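Local structure of 3',5'-cyclic-nucleotide phosphodiesterase 1 (Saccharomyces cerevisiae, 4OJV) at residues A[4-9]-A[23-28]; A[86-91]-A[363-368]; A[259-264]-A[305-310]; A[299-304]-A[349-354]. The protein belongs to the class-II cyclic-nucleotide phosphodiesterases of the metallo-hydrolase clan and carries a site of two zinc ions. All blocks are in the same frame, centred on the assembly; numbering follows the deposited sequence.

Interaction 1: A[4-9]-A[23-28]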
# COMPACT_ATOMS: atom_id res chain seq x y z
N PHE A 4 18.39 -20.89 5.40
CA PHE A 4 17.33 -19.87 5.42
C PHE A 4 16.41 -19.97 4.22
O PHE A 4 16.86 -20.19 3.10
CB PHE A 4 17.94 -18.47 5.43
CG PHE A 4 18.81 -18.18 6.63
CD1 PHE A 4 18.24 -17.79 7.83
CD2 PHE A 4 20.20 -18.27 6.54
CE1 PHE A 4 19.04 -17.50 8.93
CE2 PHE A 4 21.00 -17.99 7.63
CZ PHE A 4 20.42 -17.60 8.83
N GLU A 5 15.11 -19.75 4.46
CA GLU A 5 14.16 -19.50 3.39
C GLU A 5 13.69 -18.05 3.50
O GLU A 5 13.22 -17.62 4.56
CB GLU A 5 12.96 -20.44 3.46
CG GLU A 5 13.33 -21.89 3.18
CD GLU A 5 12.17 -22.87 3.34
OE1 GLU A 5 12.42 -24.09 3.20
OE2 GLU A 5 11.03 -22.43 3.61
N ILE A 6 13.83 -17.31 2.41
CA ILE A 6 13.46 -15.90 2.38
C ILE A 6 12.37 -15.71 1.34
O ILE A 6 12.61 -15.90 0.14
CB ILE A 6 14.65 -14.98 2.03
CG1 ILE A 6 15.84 -15.21 2.98
CG2 ILE A 6 14.20 -13.52 2.04
CD1 ILE A 6 17.03 -14.32 2.68
N THR A 7 11.17 -15.34 1.78
CA THR A 7 10.07 -15.05 0.86
C THR A 7 10.08 -13.55 0.57
O THR A 7 9.96 -12.74 1.48
CB THR A 7 8.70 -15.44 1.45
OG1 THR A 7 8.75 -16.76 2.01
CG2 THR A 7 7.64 -15.40 0.36
N ILE A 8 10.23 -13.20 -0.70
CA ILE A 8 10.22 -11.80 -1.10
C ILE A 8 8.78 -11.36 -1.32
O ILE A 8 8.18 -11.68 -2.34
CB ILE A 8 11.04 -11.57 -2.39
CG1 ILE A 8 12.43 -12.21 -2.27
CG2 ILE A 8 11.13 -10.07 -2.69
CD1 ILE A 8 13.35 -11.60 -1.25
N LEU A 9 8.20 -10.68 -0.34
CA LEU A 9 6.84 -10.15 -0.51
C LEU A 9 6.85 -8.85 -1.29
O LEU A 9 5.96 -8.61 -2.10
CB LEU A 9 6.12 -9.97 0.82
CG LEU A 9 5.83 -11.24 1.61
CD1 LEU A 9 4.95 -10.93 2.80
CD2 LEU A 9 5.19 -12.33 0.76
N PHE A 23 10.30 -8.75 3.63
CA PHE A 23 10.86 -10.08 3.42
C PHE A 23 10.43 -10.97 4.57
O PHE A 23 10.51 -10.56 5.73
CB PHE A 23 12.39 -10.01 3.34
CG PHE A 23 12.89 -8.89 2.47
CD1 PHE A 23 12.64 -8.88 1.10
CD2 PHE A 23 13.59 -7.83 3.02
CE1 PHE A 23 13.08 -7.83 0.31
CE2 PHE A 23 14.04 -6.79 2.23
CZ PHE A 23 13.79 -6.78 0.87
N ILE A 24 9.95 -12.18 4.28
CA ILE A 24 9.61 -13.16 5.31
C ILE A 24 10.77 -14.14 5.46
O ILE A 24 11.34 -14.59 4.46
CB ILE A 24 8.32 -13.92 4.94
CG1 ILE A 24 7.13 -12.96 4.78
CG2 ILE A 24 8.02 -15.04 5.94
CD1 ILE A 24 6.81 -12.15 6.00
N LEU A 25 11.11 -14.47 6.70
CA LEU A 25 12.19 -15.41 6.99
C LEU A 25 11.69 -16.58 7.80
O LEU A 25 10.89 -16.41 8.73
CB LEU A 25 13.29 -14.73 7.81
CG LEU A 25 13.85 -13.39 7.36
CD1 LEU A 25 14.91 -12.89 8.34
CD2 LEU A 25 14.44 -13.49 5.96
N LYS A 26 12.22 -17.77 7.50
CA LYS A 26 12.04 -18.94 8.35
C LYS A 26 13.21 -19.89 8.13
O LYS A 26 13.91 -19.80 7.12
CB LYS A 26 10.70 -19.65 8.07
CG LYS A 26 10.59 -20.24 6.67
CD LYS A 26 9.29 -21.01 6.46
CE LYS A 26 9.28 -22.40 7.09
NZ LYS A 26 10.29 -23.33 6.50
N PRO A 27 13.43 -20.82 9.08
CA PRO A 27 14.44 -21.84 8.84
C PRO A 27 14.06 -22.70 7.64
O PRO A 27 12.88 -22.94 7.39
CB PRO A 27 14.38 -22.69 10.12
CG PRO A 27 13.85 -21.76 11.16
CD PRO A 27 12.84 -20.93 10.42
N ALA A 28 15.06 -23.16 6.90
CA ALA A 28 14.81 -24.06 5.79
C ALA A 28 14.16 -25.36 6.25
O ALA A 28 14.45 -25.87 7.35
CB ALA A 28 16.10 -24.35 5.05

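Interaction 2: A[86-91]-A[363-368]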
# COMPACT_ATOMS: atom_id res chain seq x y z
N ILE A 86 16.21 -20.43 -6.18
CA ILE A 86 14.99 -19.64 -6.13
C ILE A 86 13.82 -20.47 -6.65
O ILE A 86 13.98 -21.29 -7.56
CB ILE A 86 15.15 -18.33 -6.95
CG1 ILE A 86 13.90 -17.44 -6.88
CG2 ILE A 86 15.56 -18.62 -8.39
CD1 ILE A 86 14.12 -16.05 -7.45
N GLN A 87 12.65 -20.26 -6.06
CA GLN A 87 11.44 -20.88 -6.55
C GLN A 87 10.31 -19.87 -6.55
O GLN A 87 10.29 -18.95 -5.74
CB GLN A 87 11.07 -22.08 -5.68
CG GLN A 87 12.14 -23.17 -5.61
CD GLN A 87 12.16 -24.10 -6.82
OE1 GLN A 87 12.30 -23.65 -7.96
NE2 GLN A 87 12.05 -25.39 -6.57
N LYS A 88 9.38 -20.03 -7.48
CA LYS A 88 8.17 -19.23 -7.48
C LYS A 88 7.25 -19.72 -6.37
O LYS A 88 7.13 -20.92 -6.14
CB LYS A 88 7.45 -19.34 -8.83
CG LYS A 88 6.24 -18.44 -8.96
CD LYS A 88 5.56 -18.57 -10.31
CE LYS A 88 4.37 -17.63 -10.39
NZ LYS A 88 3.81 -17.53 -11.76
N GLY A 89 6.60 -18.77 -5.70
CA GLY A 89 5.62 -19.09 -4.68
C GLY A 89 6.20 -19.34 -3.31
O GLY A 89 7.40 -19.14 -3.07
N LEU A 90 5.33 -19.76 -2.40
CA LEU A 90 5.72 -20.11 -1.05
C LEU A 90 6.38 -21.48 -1.05
O LEU A 90 6.07 -22.32 -1.90
CB LEU A 90 4.50 -20.10 -0.12
CG LEU A 90 3.78 -18.75 -0.02
CD1 LEU A 90 2.40 -18.91 0.58
CD2 LEU A 90 4.60 -17.73 0.75
N SER A 91 7.27 -21.71 -0.10
CA SER A 91 8.01 -22.97 -0.05
C SER A 91 7.09 -24.10 0.35
O SER A 91 6.06 -23.90 1.01
CB SER A 91 9.17 -22.89 0.93
OG SER A 91 8.71 -22.95 2.26
N GLU A 363 9.64 -10.20 -6.21
CA GLU A 363 8.44 -10.47 -5.45
C GLU A 363 7.80 -11.77 -5.88
O GLU A 363 7.88 -12.16 -7.05
CB GLU A 363 7.42 -9.35 -5.66
CG GLU A 363 7.87 -8.01 -5.14
CD GLU A 363 8.69 -7.16 -6.10
OE1 GLU A 363 9.18 -7.62 -7.20
OE2 GLU A 363 8.83 -5.99 -5.69
N GLY A 364 7.17 -12.45 -4.92
CA GLY A 364 6.44 -13.67 -5.24
C GLY A 364 7.35 -14.88 -5.39
O GLY A 364 6.92 -15.90 -5.94
N HIS A 365 8.58 -14.78 -4.89
CA HIS A 365 9.55 -15.87 -4.95
C HIS A 365 10.18 -16.11 -3.61
O HIS A 365 10.21 -15.22 -2.77
CB HIS A 365 10.62 -15.57 -6.00
CG HIS A 365 10.08 -15.50 -7.39
ND1 HIS A 365 9.41 -14.43 -7.86
CD2 HIS A 365 10.06 -16.45 -8.41
CE1 HIS A 365 9.01 -14.67 -9.12
NE2 HIS A 365 9.40 -15.91 -9.45
N THR A 366 10.68 -17.33 -3.42
CA THR A 366 11.41 -17.71 -2.22
C THR A 366 12.85 -18.04 -2.59
O THR A 366 13.12 -18.73 -3.58
CB THR A 366 10.74 -18.93 -1.55
OG1 THR A 366 9.38 -18.59 -1.24
CG2 THR A 366 11.46 -19.32 -0.26
N LEU A 367 13.78 -17.51 -1.80
CA LEU A 367 15.21 -17.81 -1.93
C LEU A 367 15.60 -18.80 -0.86
O LEU A 367 15.11 -18.73 0.27
CB LEU A 367 16.05 -16.55 -1.74
CG LEU A 367 15.67 -15.31 -2.53
CD1 LEU A 367 16.62 -14.17 -2.23
CD2 LEU A 367 15.68 -15.63 -4.01
N PHE A 368 16.52 -19.70 -1.20
CA PHE A 368 16.99 -20.74 -0.30
C PHE A 368 18.48 -20.53 -0.18
O PHE A 368 19.21 -20.77 -1.14
CB PHE A 368 16.65 -22.12 -0.87
CG PHE A 368 15.17 -22.34 -1.06
CD1 PHE A 368 14.52 -21.86 -2.19
CD2 PHE A 368 14.42 -23.02 -0.10
CE1 PHE A 368 13.15 -22.03 -2.35
CE2 PHE A 368 13.05 -23.21 -0.27
CZ PHE A 368 12.42 -22.72 -1.40
O HOH W 1 8.11 -19.20 1.05

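Interaction 3: A[259-264]-A[305-310]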
# COMPACT_ATOMS: atom_id res chain seq x y z
N GLU A 259 31.82 0.63 10.49
CA GLU A 259 31.55 -0.13 11.72
C GLU A 259 30.85 -1.44 11.38
O GLU A 259 31.21 -2.50 11.90
CB GLU A 259 30.70 0.67 12.70
CG GLU A 259 31.37 1.90 13.30
CD GLU A 259 30.45 2.67 14.23
OE1 GLU A 259 29.55 2.05 14.83
OE2 GLU A 259 30.64 3.90 14.35
N PHE A 260 29.84 -1.37 10.51
CA PHE A 260 29.09 -2.56 10.15
C PHE A 260 29.95 -3.60 9.42
O PHE A 260 29.97 -4.77 9.82
CB PHE A 260 27.86 -2.22 9.32
CG PHE A 260 27.05 -3.43 8.97
CD1 PHE A 260 26.25 -4.02 9.94
CD2 PHE A 260 27.14 -4.02 7.72
CE1 PHE A 260 25.52 -5.17 9.66
CE2 PHE A 260 26.43 -5.17 7.43
CZ PHE A 260 25.62 -5.74 8.40
N TRP A 261 30.64 -3.18 8.36
CA TRP A 261 31.44 -4.13 7.59
C TRP A 261 32.55 -4.71 8.42
O TRP A 261 32.89 -5.88 8.25
CB TRP A 261 32.00 -3.53 6.31
CG TRP A 261 30.98 -2.93 5.39
CD1 TRP A 261 30.97 -1.64 4.87
CD2 TRP A 261 29.78 -3.58 4.82
NE1 TRP A 261 29.88 -1.45 4.05
CE2 TRP A 261 29.13 -2.57 3.98
CE3 TRP A 261 29.22 -4.85 4.92
CZ2 TRP A 261 27.96 -2.84 3.29
CZ3 TRP A 261 28.04 -5.11 4.22
CH2 TRP A 261 27.42 -4.12 3.43
N SER A 262 33.12 -3.90 9.30
CA SER A 262 34.17 -4.37 10.21
C SER A 262 33.64 -5.46 11.13
O SER A 262 34.29 -6.49 11.33
CB SER A 262 34.75 -3.21 11.02
OG SER A 262 35.42 -2.28 10.19
N TYR A 263 32.44 -5.25 11.66
CA TYR A 263 31.81 -6.25 12.52
C TYR A 263 31.57 -7.56 11.76
O TYR A 263 31.85 -8.64 12.28
CB TYR A 263 30.49 -5.71 13.09
CG TYR A 263 29.83 -6.61 14.11
CD1 TYR A 263 29.04 -7.69 13.71
CD2 TYR A 263 29.99 -6.38 15.47
CE1 TYR A 263 28.44 -8.52 14.65
CE2 TYR A 263 29.38 -7.20 16.42
CZ TYR A 263 28.61 -8.27 16.00
OH TYR A 263 28.00 -9.09 16.93
N VAL A 264 31.05 -7.45 10.54
CA VAL A 264 30.79 -8.62 9.71
C VAL A 264 32.10 -9.39 9.44
O VAL A 264 32.16 -10.60 9.66
CB VAL A 264 30.09 -8.22 8.38
CG1 VAL A 264 30.02 -9.39 7.42
CG2 VAL A 264 28.70 -7.67 8.66
N SER A 305 33.30 -3.33 -1.91
CA SER A 305 34.76 -3.27 -1.99
C SER A 305 35.37 -3.08 -0.59
O SER A 305 36.39 -3.69 -0.27
CB SER A 305 35.17 -2.12 -2.91
OG SER A 305 34.92 -2.44 -4.26
N ASN A 306 34.74 -2.25 0.24
CA ASN A 306 35.18 -2.06 1.62
C ASN A 306 35.09 -3.36 2.42
O ASN A 306 36.03 -3.73 3.13
CB ASN A 306 34.41 -0.93 2.31
CG ASN A 306 34.71 0.43 1.72
OD1 ASN A 306 35.68 0.61 0.97
ND2 ASN A 306 33.87 1.41 2.05
N LEU A 307 33.97 -4.08 2.29
CA LEU A 307 33.84 -5.38 2.92
C LEU A 307 34.92 -6.35 2.43
O LEU A 307 35.52 -7.08 3.22
CB LEU A 307 32.44 -5.96 2.67
CG LEU A 307 32.20 -7.36 3.26
CD1 LEU A 307 32.37 -7.39 4.78
CD2 LEU A 307 30.82 -7.87 2.87
N ASN A 308 35.16 -6.33 1.12
CA ASN A 308 36.20 -7.16 0.52
C ASN A 308 37.58 -6.89 1.12
O ASN A 308 38.31 -7.82 1.46
CB ASN A 308 36.23 -6.93 -0.99
CG ASN A 308 37.19 -7.85 -1.69
OD1 ASN A 308 37.17 -9.06 -1.48
ND2 ASN A 308 38.04 -7.29 -2.55
N THR A 309 37.93 -5.61 1.26
CA THR A 309 39.21 -5.22 1.85
C THR A 309 39.33 -5.76 3.27
O THR A 309 40.39 -6.22 3.68
CB THR A 309 39.39 -3.68 1.81
OG1 THR A 309 39.37 -3.24 0.45
CG2 THR A 309 40.70 -3.25 2.46
N LEU A 310 38.23 -5.72 4.03
CA LEU A 310 38.25 -6.18 5.41
C LEU A 310 38.41 -7.69 5.53
O LEU A 310 39.16 -8.18 6.38
CB LEU A 310 37.02 -5.67 6.17
CG LEU A 310 37.01 -4.16 6.42
CD1 LEU A 310 35.59 -3.68 6.69
CD2 LEU A 310 37.95 -3.74 7.54

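Interaction 4: A[299-304]-A[349-354]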
# COMPACT_ATOMS: atom_id res chain seq x y z
N TYR A 299 28.09 3.37 -5.63
CA TYR A 299 28.12 3.43 -4.18
C TYR A 299 27.97 2.05 -3.54
O TYR A 299 28.66 1.73 -2.56
CB TYR A 299 27.09 4.42 -3.64
CG TYR A 299 27.36 5.84 -4.10
CD1 TYR A 299 28.43 6.57 -3.57
CD2 TYR A 299 26.56 6.44 -5.07
CE1 TYR A 299 28.68 7.87 -4.00
CE2 TYR A 299 26.81 7.73 -5.51
CZ TYR A 299 27.86 8.44 -4.97
OH TYR A 299 28.10 9.72 -5.40
N LEU A 300 27.10 1.21 -4.10
CA LEU A 300 26.96 -0.14 -3.57
C LEU A 300 28.26 -0.93 -3.79
O LEU A 300 28.74 -1.61 -2.88
CB LEU A 300 25.76 -0.86 -4.19
CG LEU A 300 25.59 -2.33 -3.75
CD1 LEU A 300 25.56 -2.50 -2.24
CD2 LEU A 300 24.35 -2.96 -4.36
N ILE A 301 28.82 -0.86 -4.99
CA ILE A 301 30.09 -1.56 -5.25
C ILE A 301 31.21 -1.04 -4.34
O ILE A 301 32.02 -1.82 -3.85
CB ILE A 301 30.47 -1.53 -6.75
CG1 ILE A 301 29.51 -2.41 -7.57
CG2 ILE A 301 31.92 -1.96 -6.98
CD1 ILE A 301 29.59 -3.91 -7.30
N ASN A 302 31.22 0.27 -4.06
CA ASN A 302 32.22 0.81 -3.13
C ASN A 302 32.09 0.20 -1.73
O ASN A 302 33.09 -0.11 -1.08
CB ASN A 302 32.15 2.33 -3.03
CG ASN A 302 32.73 3.03 -4.25
OD1 ASN A 302 33.35 2.40 -5.11
ND2 ASN A 302 32.53 4.33 -4.33
N GLU A 303 30.85 0.03 -1.27
CA GLU A 303 30.61 -0.60 0.02
C GLU A 303 31.06 -2.06 0.03
O GLU A 303 31.73 -2.50 0.98
CB GLU A 303 29.13 -0.47 0.44
CG GLU A 303 28.69 0.96 0.73
CD GLU A 303 29.56 1.67 1.75
OE1 GLU A 303 30.02 1.03 2.72
OE2 GLU A 303 29.80 2.89 1.60
N LEU A 304 30.72 -2.80 -1.01
CA LEU A 304 31.15 -4.19 -1.13
C LEU A 304 32.67 -4.30 -1.24
O LEU A 304 33.27 -5.23 -0.69
CB LEU A 304 30.44 -4.88 -2.29
CG LEU A 304 28.92 -5.02 -2.15
CD1 LEU A 304 28.34 -5.51 -3.47
CD2 LEU A 304 28.56 -5.96 -1.02
N GLU A 349 33.29 -6.72 -11.72
CA GLU A 349 34.36 -7.27 -12.56
C GLU A 349 35.54 -6.31 -12.67
O GLU A 349 36.69 -6.73 -12.58
CB GLU A 349 33.82 -7.63 -13.96
CG GLU A 349 34.82 -8.36 -14.86
CD GLU A 349 34.81 -9.86 -14.65
OE1 GLU A 349 33.81 -10.51 -15.04
OE2 GLU A 349 35.80 -10.39 -14.11
N GLU A 350 35.24 -5.03 -12.85
CA GLU A 350 36.25 -3.97 -12.96
C GLU A 350 37.05 -3.84 -11.65
O GLU A 350 38.26 -3.60 -11.68
CB GLU A 350 35.58 -2.65 -13.33
CG GLU A 350 36.51 -1.45 -13.46
CD GLU A 350 35.78 -0.23 -13.98
OE1 GLU A 350 35.59 -0.12 -15.21
OE2 GLU A 350 35.38 0.62 -13.16
N ARG A 351 36.36 -4.02 -10.53
CA ARG A 351 36.96 -3.93 -9.19
C ARG A 351 37.54 -5.27 -8.70
O ARG A 351 37.99 -5.35 -7.55
CB ARG A 351 35.94 -3.42 -8.17
CG ARG A 351 35.52 -1.97 -8.35
CD ARG A 351 36.56 -1.01 -7.79
NE ARG A 351 36.12 0.38 -7.93
CZ ARG A 351 35.40 1.04 -7.03
NH1 ARG A 351 35.02 0.45 -5.90
NH2 ARG A 351 35.05 2.30 -7.26
N ASN A 352 37.50 -6.29 -9.55
CA ASN A 352 38.00 -7.63 -9.22
C ASN A 352 37.51 -8.16 -7.87
O ASN A 352 38.29 -8.48 -6.99
CB ASN A 352 39.54 -7.70 -9.31
CG ASN A 352 40.07 -7.52 -10.73
OD1 ASN A 352 39.90 -6.47 -11.34
ND2 ASN A 352 40.73 -8.55 -11.25
N LEU A 353 36.19 -8.24 -7.71
CA LEU A 353 35.59 -8.72 -6.46
C LEU A 353 35.40 -10.25 -6.44
O LEU A 353 34.81 -10.80 -5.51
CB LEU A 353 34.27 -8.00 -6.16
CG LEU A 353 34.36 -6.49 -5.92
CD1 LEU A 353 32.98 -5.90 -5.72
CD2 LEU A 353 35.25 -6.15 -4.73
N GLY A 354 35.91 -10.93 -7.46
CA GLY A 354 35.82 -12.38 -7.52
C GLY A 354 34.45 -12.89 -7.94
O GLY A 354 33.69 -12.18 -8.60

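Interaction 1: A[4-9]-A[23-28]
E5 and K26 form a hydrogen-bonded antiparallel pair, with E5 N meeting K26 O at 2.9 Å; T7 and I24 repeat the pattern, T7 N lying 2.8 Å from I24 O, and each pair also bonds in the return direction. Between these rungs the CA of I6 donates a CA-H...O contact to I24 O.

One salt bridge reinforces this ladder. K26 NZ comes down on E5 OE2 from above the carboxylate plane, at 3.1 Å, after the lysine chain folds back at its end (chi3 -77°, chi4 -64°). The same NZ bonds P27 O (2.8 Å), T30 O and S93 OG, while E5 OE2 also bonds S91 OG and E5 OE1 bonds R29 N, giving this buried charge pair several polar partners.

Apolar contacts lie mainly on the face of I6, I8, F23 and L25. There I6 CG1 packs on L25 CD2 (3.7 Å) and I8 CD1 on F23 CD1, beneath I239 and V241 of strand 238-242. On the other face T7 CB meets I24 CB at 3.8 Å. Past the end of strand 4-8, L9 CD1 reaches I24 CG1 at 3.6 Å, beside helix 44-53.

Such neighbouring antiparallel strands, set between a second sheet and a helix, are consistent with the alpha-beta-beta-alpha sandwich of the metallo-beta-lactamase-like fold.

Interaction 2: A[86-91]-A[363-368]
T366 OG1 donates to G89 O at 2.8 Å, in the carbonyl plane, tying the chain leaving strand 86-88 to the C-terminal strand. These two strands form the antiparallel margin of the larger mixed sheet, with 86-88 outermost within the chain. The threonine oxygen takes a further bond from a water 2.7 Å away, and that water accepts from S91 N, so one hydroxyl serves both the turn and the start of helix 92-96.

Backbone bonds come next. Q87 and T366 are a hydrogen-bonded pair, T366 N lying 2.9 Å from Q87 O, and G89 N reaches G364 O at the same length. Both glycines have positive phi, a conformation that glycine adopts readily, as the chain bends at this end of the ladder.

Two ring nitrogens help to orient H365: ND1 meets E363 O from above the carbonyl plane (2.9 Å), and NE2 bonds E63 OE2. Held in this way, its CD2 rests against K88 CA at 3.5 Å, while the lysine chain runs on extended.

Packing closes the contact. I86, with CG1 anti to the backbone N (chi1 -178°), lies alongside L367, and its CD1 also meets H365 CB. On the side of Q87, the end of the F368 ring comes in: F368 CE1 touches Q87 CG at 3.6 Å and F368 CZ lies 4.0 Å from S91 CB.

Interaction 3: A[259-264]-A[305-310]
N306 brings only its CB to W261, 4.3 Å from CD1 at the pyrrole end of the indole. One residue further on, L307 makes the broadest contact of the segment. Its CB stands 3.8 Å above one face of the W261 ring, offset toward the rim, and its CD2 reaches CE3 at 4.0 Å. CG is anti to the backbone N (chi1 178°), and from it CD1 also reaches W261 O and V264 CG1 (4.1 Å). The opposite face of the indole is met, near the rim, by F260 CD2 from within helix 256-267, which sandwiches the tryptophan between its own helix and the next. W261 NE1 bonds E303 OE1, one turn back along helix 297-311, which helps to fix the rotation of the ring.

L310, a turn beyond L307, closes the contact: its CD1 sits 3.6 Å from W261 CB and equally near S262 N, while CD2 approaches S262 OG, itself bonded to E258 O.

No hydrogen bond joins the two six-residue segments, whose axes cross at -39° with a closest approach of 9.1 Å. Helix 297-311 flanks helix 256-267, which lies over the second mixed sheet through F260 and V264 on I240 of strand 238-242 and F260 and Y263 on I229 of strand 222-232.

Interaction 4: A[299-304]-A[349-354]
R351 grips N302 end-on: NH1 and NH2 each lie 2.7 Å from N302 OD1, so that a single amide oxygen accepts both bonds. The guanidinium and amide planes are only 9° apart, and OD1 lies near the guanidinium plane, at its edge. Because two donors converge on one acceptor, neither bond is straight, with angles of 138° at NH2 and 140° at NH1. The nearby guanidinium would be expected to polarise the amide C=O of N302.

Beneath this polar pair the contact is apolar. I301 CG2 meets the aliphatic part of the arginine at R351 CG, 3.9 Å away, where the R351 chain bends at chi2 before running out to the guanidinium. Deeper in, L353 CD1 packs against I301 CD1 at 4.2 Å and against L304 CB at 4.4 Å.

What positions R351 and L353 is the end of helix 336-350. N352, with positive phi, forms a Schellman motif with two bonds back into the last turn, one of them N352 N to E349 O at 3.2 Å; the reversal sets R351 and L353 on its two flanks, both with CB directed at helix 297-311. A weak hydrogen bond from R351 NH1 to S305 OG adds a second tie, and L353 is held through its backbone to L317.

The contact joins helix 297-311 to the C-terminal end of helix 336-350, whose L344, L347 and A348 continue the packing on I301, while L353 extends it along helix 297-311 to S305 and N308, ahead of strand 357-360.

How the interactions relate
Interactions 1 and 2 share one sheet, since strands 4-8 and 365-368 are neighbours in it; the backbone bond from L367 N to I6 O joins them directly. Both depend on backbone hydrogen bonds, but interaction 1 is more completely buried and adds a salt bridge, whereas interaction 2, at the sheet margin, has some exposed residues and uses a hydroxyl and a water. Interactions 3 and 4 touch neither of these and share helix 297-311. There the backbones do not bond across: interaction 3 is apolar, partly buried helix packing, and interaction 4 pairs buried leucine and isoleucine contacts with an exposed arginine that grips the amide oxygen of N302.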